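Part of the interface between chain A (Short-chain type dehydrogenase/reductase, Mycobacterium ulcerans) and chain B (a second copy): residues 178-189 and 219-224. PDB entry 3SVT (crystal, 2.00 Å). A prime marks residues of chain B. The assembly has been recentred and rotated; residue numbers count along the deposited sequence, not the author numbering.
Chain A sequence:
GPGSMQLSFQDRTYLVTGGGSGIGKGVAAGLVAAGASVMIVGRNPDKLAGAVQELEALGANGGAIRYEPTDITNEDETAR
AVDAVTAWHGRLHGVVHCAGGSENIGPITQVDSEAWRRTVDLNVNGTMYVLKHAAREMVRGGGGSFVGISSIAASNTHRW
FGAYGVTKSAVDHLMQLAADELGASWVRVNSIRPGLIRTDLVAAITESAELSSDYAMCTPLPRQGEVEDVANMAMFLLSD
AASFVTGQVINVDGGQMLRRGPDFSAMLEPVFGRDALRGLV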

ATOM      1  N   ALA A 178      -6.578  -4.955  15.349  1.00 22.83           N
ATOM      2  CA  ALA A 178      -7.575  -5.757  16.074  1.00 23.15           C
ATOM      3  C   ALA A 178      -7.759  -7.145  15.454  1.00 22.77           C
ATOM      4  O   ALA A 178      -7.877  -8.142  16.176  1.00 24.24           O
ATOM      5  N   ALA A 179      -7.733  -7.227  14.126  1.00 22.43           N
ATOM      6  CA  ALA A 179      -7.701  -8.523  13.420  1.00 21.66           C
ATOM      7  C   ALA A 179      -6.470  -9.350  13.828  1.00 22.12           C
ATOM      8  O   ALA A 179      -6.559 -10.552  14.037  1.00 21.54           O
ATOM      9  N   ASP A 180      -5.331  -8.693  13.979  1.00 22.73           N
ATOM     10  CA  ASP A 180      -4.104  -9.388  14.343  1.00 22.99           C
ATOM     11  C   ASP A 180      -4.278  -9.987  15.754  1.00 22.47           C
ATOM     12  O   ASP A 180      -4.094 -11.194  15.958  1.00 21.42           O
ATOM     13  N   GLU A 181      -4.703  -9.145  16.684  1.00 21.83           N
ATOM     14  CA  GLU A 181      -4.886  -9.538  18.066  1.00 22.58           C
ATOM     15  C   GLU A 181      -5.975 -10.564  18.314  1.00 22.48           C
ATOM     16  O   GLU A 181      -5.835 -11.373  19.225  1.00 22.55           O
ATOM     17  N   LEU A 182      -7.092 -10.466  17.576  1.00 21.55           N
ATOM     18  CA  LEU A 182      -8.307 -11.169  17.922  1.00 21.36           C
ATOM     19  C   LEU A 182      -8.589 -12.430  17.072  1.00 21.64           C
ATOM     20  O   LEU A 182      -9.537 -13.159  17.371  1.00 22.25           O
ATOM     21  N   GLY A 183      -7.779 -12.707  16.044  1.00 21.26           N
ATOM     22  CA  GLY A 183      -8.034 -13.855  15.157  1.00 20.65           C
ATOM     23  C   GLY A 183      -8.002 -15.196  15.892  1.00 21.45           C
ATOM     24  O   GLY A 183      -8.761 -16.115  15.585  1.00 20.70           O
ATOM     25  N   ALA A 184      -7.121 -15.292  16.882  1.00 21.30           N
ATOM     26  CA  ALA A 184      -7.021 -16.477  17.706  1.00 22.13           C
ATOM     27  C   ALA A 184      -8.335 -16.802  18.441  1.00 22.25           C
ATOM     28  O   ALA A 184      -8.515 -17.941  18.902  1.00 23.78           O
ATOM     29  N   SER A 185      -9.188 -15.791  18.628  1.00 21.75           N
ATOM     30  CA  SER A 185     -10.511 -15.933  19.262  1.00 21.48           C
ATOM     31  C   SER A 185     -11.642 -15.933  18.214  1.00 21.53           C
ATOM     32  O   SER A 185     -12.838 -15.786  18.559  1.00 20.30           O
ATOM     33  N   TRP A 186     -11.264 -16.160  16.961  1.00 21.06           N
ATOM     34  CA  TRP A 186     -12.235 -16.281  15.854  1.00 22.30           C
ATOM     35  C   TRP A 186     -13.090 -15.019  15.655  1.00 20.95           C
ATOM     36  O   TRP A 186     -14.261 -15.069  15.186  1.00 22.57           O
ATOM     37  N   VAL A 187     -12.522 -13.875  16.009  1.00 21.35           N
ATOM     38  CA  VAL A 187     -13.175 -12.592  15.781  1.00 20.53           C
ATOM     39  C   VAL A 187     -12.466 -11.963  14.554  1.00 20.85           C
ATOM     40  O   VAL A 187     -11.276 -11.657  14.598  1.00 21.52           O
ATOM     41  N   ARG A 188     -13.195 -11.851  13.446  1.00 21.26           N
ATOM     42  CA  ARG A 188     -12.718 -11.197  12.233  1.00 20.83           C
ATOM     43  C   ARG A 188     -13.013  -9.678  12.285  1.00 20.64           C
ATOM     44  O   ARG A 188     -14.034  -9.244  12.821  1.00 20.23           O
ATOM     45  N   VAL A 189     -12.082  -8.882  11.758  1.00 20.46           N
ATOM     46  CA  VAL A 189     -12.191  -7.427  11.778  1.00 19.80           C
ATOM     47  C   VAL A 189     -11.708  -6.937  10.414  1.00 19.90           C
ATOM     48  O   VAL A 189     -10.606  -7.280   9.968  1.00 20.14           O
TER
ATOM     49  N   THR B 219      -0.544 -16.684  10.841  1.00 24.99           N
ATOM     50  CA  THR B 219      -1.966 -16.606  10.483  1.00 23.92           C
ATOM     51  C   THR B 219      -2.870 -16.384  11.703  1.00 24.25           C
ATOM     52  O   THR B 219      -2.976 -17.235  12.574  1.00 24.51           O
ATOM     53  N   PRO B 220      -3.506 -15.214  11.787  1.00 22.99           N
ATOM     54  CA  PRO B 220      -4.303 -14.931  12.987  1.00 23.34           C
ATOM     55  C   PRO B 220      -5.439 -15.917  13.225  1.00 22.88           C
ATOM     56  O   PRO B 220      -5.590 -16.402  14.329  1.00 23.28           O
ATOM     57  N   LEU B 221      -6.227 -16.225  12.203  1.00 23.06           N
ATOM     58  CA  LEU B 221      -7.289 -17.208  12.360  1.00 23.05           C
ATOM     59  C   LEU B 221      -6.692 -18.607  12.499  1.00 24.43           C
ATOM     60  O   LEU B 221      -5.848 -19.005  11.701  1.00 24.47           O
ATOM     61  N   PRO B 222      -7.199 -19.395  13.460  1.00 25.52           N
ATOM     62  CA  PRO B 222      -6.588 -20.669  13.773  1.00 26.81           C
ATOM     63  C   PRO B 222      -6.939 -21.835  12.816  1.00 27.56           C
ATOM     64  O   PRO B 222      -7.192 -22.944  13.275  1.00 27.56           O
ATOM     65  N   ARG B 223      -6.943 -21.594  11.508  1.00 27.11           N
ATOM     66  CA  ARG B 223      -7.169 -22.685  10.559  1.00 27.38           C
ATOM     67  C   ARG B 223      -6.502 -22.380   9.244  1.00 27.09           C
ATOM     68  O   ARG B 223      -6.042 -21.265   9.007  1.00 26.47           O
ATOM     69  N   GLN B 224      -6.476 -23.388   8.385  1.00 27.68           N
ATOM     70  CA  GLN B 224      -5.989 -23.251   7.030  1.00 27.18           C
ATOM     71  C   GLN B 224      -7.163 -22.918   6.114  1.00 26.65           C
ATOM     72  O   GLN B 224      -8.321 -23.178   6.447  1.00 27.00           O
TER

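The segment of chain B has no regular secondary structure, and it lies against part of a chain A helix, the loop that follows and the start of a strand. No hydrogen bond crosses between the two stretches, so shape carries this contact.

Thr219′ opens the segment without taking part. Its CB points away, its chi1 is m, and its OG1 is hydrogen-bonded elsewhere in the structure.

Pro220′ points toward chain A, its ring puckered C-gamma exo. CB sits 3.7 Å from Ala179 O and 4.0 Å from Asp180 O, so the ring packs on helix backbone. Asp180 starts away from chain B, but with chi1 t its end returns, bringing OD1 to 4.1 Å from Pro220′ CG; both carboxylate oxygens are hydrogen-bonded elsewhere in the structure. The closest fit is at Gly183, where an ideal CB would lie 2.6 Å from Pro220′ CB, a clash, and 3.1 Å from Leu221′ N. The bare glycine lets the backbones approach, with Gly183 CA and Leu221′ CA 4.4 Å apart. Ala184 N comes within 3.2 Å of Pro220′ O, but the angle is too poor for a hydrogen bond.

Leu221′ leaves its backbone sideways, and its m, t rotamer carries the end of the side chain to chain A. CD2 lies 3.5 Å from Gly183 O, 4.3 Å from Trp186 CA and 4.1 Å from Arg188 CG. The end of the side chain thus meets the glycine carbonyl and the tryptophan backbone through CD2, and both methyls lie near the aliphatic part of Arg188, whose NH1 and NH2 are hydrogen-bonded elsewhere in the structure.

Pro222′ also points toward chain A, with a C-gamma endo pucker, and meets the indole of Trp186. The tryptophan CB leaves sideways, but chi1 m and chi2 of 97° bring the ring across to the proline. Pro222′ CD stands 3.5 Å from the centroid of the six-membered ring of Trp186, only 5° off the normal, a CH-pi contact over the face; Pro222′ CG is 3.5 Å from Trp186 CE2. The same CD lies 3.3 Å from Gly183 O, so the proline touches both the carbonyl and the indole.

Arg223′ points toward chain A with chi1 p and chi2 and chi3 both t. Its CB lies 4.0 Å from Trp186 CH2, while its NH1 donates to Gln224′ O at 2.9 Å within its own chain. Gln224′ is out of reach.

The rule to read here is a glycine for close approach, prolines against backbone and indole, and polar side-chain ends that find their hydrogen bonds away from the other stretch.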

ATOM      1  CB  ALA A 178      -8.880  -5.008  16.169  1.00 22.25           C
ATOM      2  CB  ALA A 179      -7.725  -8.329  11.902  1.00 21.07           C
ATOM      3  CB  ASP A 180      -2.919  -8.429  14.223  1.00 23.27           C
ATOM      4  CG  ASP A 180      -1.573  -9.131  14.134  1.00 24.73           C
ATOM      5  OD1 ASP A 180      -1.528 -10.372  14.187  1.00 22.32           O
ATOM      6  OD2 ASP A 180      -0.553  -8.408  13.997  1.00 23.92           O
ATOM      7  CB  GLU A 181      -5.163  -8.314  18.977  1.00 23.11           C
ATOM      8  CG  GLU A 181      -3.954  -7.461  19.252  1.00 22.86           C
ATOM      9  CD  GLU A 181      -4.211  -6.307  20.221  1.00 22.72           C
ATOM     10  OE1 GLU A 181      -5.118  -6.415  21.082  1.00 26.11           O
ATOM     11  OE2 GLU A 181      -3.475  -5.295  20.141  1.00 23.66           O
ATOM     12  CB  LEU A 182      -9.527 -10.210  17.868  1.00 20.69           C
ATOM     13  CG  LEU A 182      -9.532  -8.951  18.761  1.00 20.49           C
ATOM     14  CD1 LEU A 182     -10.767  -8.062  18.481  1.00 20.29           C
ATOM     15  CD2 LEU A 182      -9.474  -9.350  20.240  1.00 20.25           C
ATOM     16  CB  ALA A 184      -5.867 -16.313  18.728  1.00 21.96           C
ATOM     17  CB  SER A 185     -10.761 -14.794  20.259  1.00 21.51           C
ATOM     18  OG  SER A 185      -9.802 -14.763  21.327  1.00 20.01           O
ATOM     19  CB  TRP A 186     -13.144 -17.516  16.065  1.00 22.51           C
ATOM     20  CG  TRP A 186     -12.427 -18.807  16.108  1.00 26.10           C
ATOM     21  CD1 TRP A 186     -12.040 -19.477  17.223  1.00 28.41           C
ATOM     22  CD2 TRP A 186     -12.018 -19.612  14.993  1.00 27.77           C
ATOM     23  NE1 TRP A 186     -11.418 -20.650  16.875  1.00 30.41           N
ATOM     24  CE2 TRP A 186     -11.381 -20.755  15.515  1.00 28.84           C
ATOM     25  CE3 TRP A 186     -12.114 -19.471  13.610  1.00 31.76           C
ATOM     26  CZ2 TRP A 186     -10.840 -21.754  14.705  1.00 29.42           C
ATOM     27  CZ3 TRP A 186     -11.579 -20.477  12.797  1.00 31.85           C
ATOM     28  CH2 TRP A 186     -10.961 -21.604  13.355  1.00 29.87           C
ATOM     29  CB  VAL A 187     -13.080 -11.685  17.043  1.00 21.46           C
ATOM     30  CG1 VAL A 187     -13.690 -10.287  16.760  1.00 18.68           C
ATOM     31  CG2 VAL A 187     -13.752 -12.352  18.291  1.00 19.96           C
ATOM     32  CB  ARG A 188     -13.361 -11.840  11.002  1.00 21.15           C
ATOM     33  CG  ARG A 188     -13.168 -13.371  10.971  1.00 22.48           C
ATOM     34  CD  ARG A 188     -13.706 -14.034   9.743  1.00 24.71           C
ATOM     35  NE  ARG A 188     -15.161 -14.039   9.694  1.00 24.96           N
ATOM     36  CZ  ARG A 188     -15.901 -13.218   8.962  1.00 26.82           C
ATOM     37  NH1 ARG A 188     -15.344 -12.267   8.209  1.00 27.49           N
ATOM     38  NH2 ARG A 188     -17.211 -13.339   8.991  1.00 25.77           N
ATOM     39  CB  VAL A 189     -11.358  -6.804  12.914  1.00 20.09           C
ATOM     40  CG1 VAL A 189     -11.735  -5.310  13.088  1.00 19.67           C
ATOM     41  CG2 VAL A 189     -11.547  -7.567  14.237  1.00 20.29           C
TER
ATOM     42  CB  THR B 219      -2.416 -17.869   9.728  1.00 24.84           C
ATOM     43  OG1 THR B 219      -1.503 -18.123   8.652  1.00 24.74           O
ATOM     44  CG2 THR B 219      -3.823 -17.681   9.128  1.00 23.45           C
ATOM     45  CB  PRO B 220      -4.818 -13.505  12.742  1.00 22.62           C
ATOM     46  CG  PRO B 220      -3.733 -12.875  11.870  1.00 22.76           C
ATOM     47  CD  PRO B 220      -3.133 -13.993  11.055  1.00 22.95           C
ATOM     48  CB  LEU B 221      -8.289 -17.150  11.199  1.00 22.69           C
ATOM     49  CG  LEU B 221      -9.088 -15.844  11.061  1.00 20.79           C
ATOM     50  CD1 LEU B 221     -10.030 -15.937   9.862  1.00 23.28           C
ATOM     51  CD2 LEU B 221      -9.941 -15.585  12.290  1.00 24.08           C
ATOM     52  CB  PRO B 222      -7.078 -20.952  15.203  1.00 26.71           C
ATOM     53  CG  PRO B 222      -7.952 -19.848  15.580  1.00 27.98           C
ATOM     54  CD  PRO B 222      -8.363 -19.149  14.328  1.00 26.07           C
ATOM     55  CB  ARG B 223      -8.672 -22.945  10.329  1.00 26.68           C
ATOM     56  CG  ARG B 223      -9.407 -21.893   9.510  1.00 27.19           C
ATOM     57  CD  ARG B 223     -10.773 -22.440   9.193  1.00 27.60           C
ATOM     58  NE  ARG B 223     -11.715 -21.568   8.521  1.00 24.50           N
ATOM     59  CZ  ARG B 223     -11.812 -21.349   7.207  1.00 26.99           C
ATOM     60  NH1 ARG B 223     -10.927 -21.836   6.327  1.00 25.95           N
ATOM     61  NH2 ARG B 223     -12.792 -20.568   6.781  1.00 25.93           N
ATOM     62  CB  GLN B 224      -5.323 -24.551   6.597  1.00 28.16           C
ATOM     63  CG  GLN B 224      -4.032 -24.864   7.403  1.00 29.29           C
ATOM     64  CD  GLN B 224      -3.378 -26.185   7.020  1.00 33.04           C
ATOM     65  OE1 GLN B 224      -4.045 -27.132   6.600  1.00 35.53           O
ATOM     66  NE2 GLN B 224      -2.069 -26.273   7.228  1.00 34.12           N
TER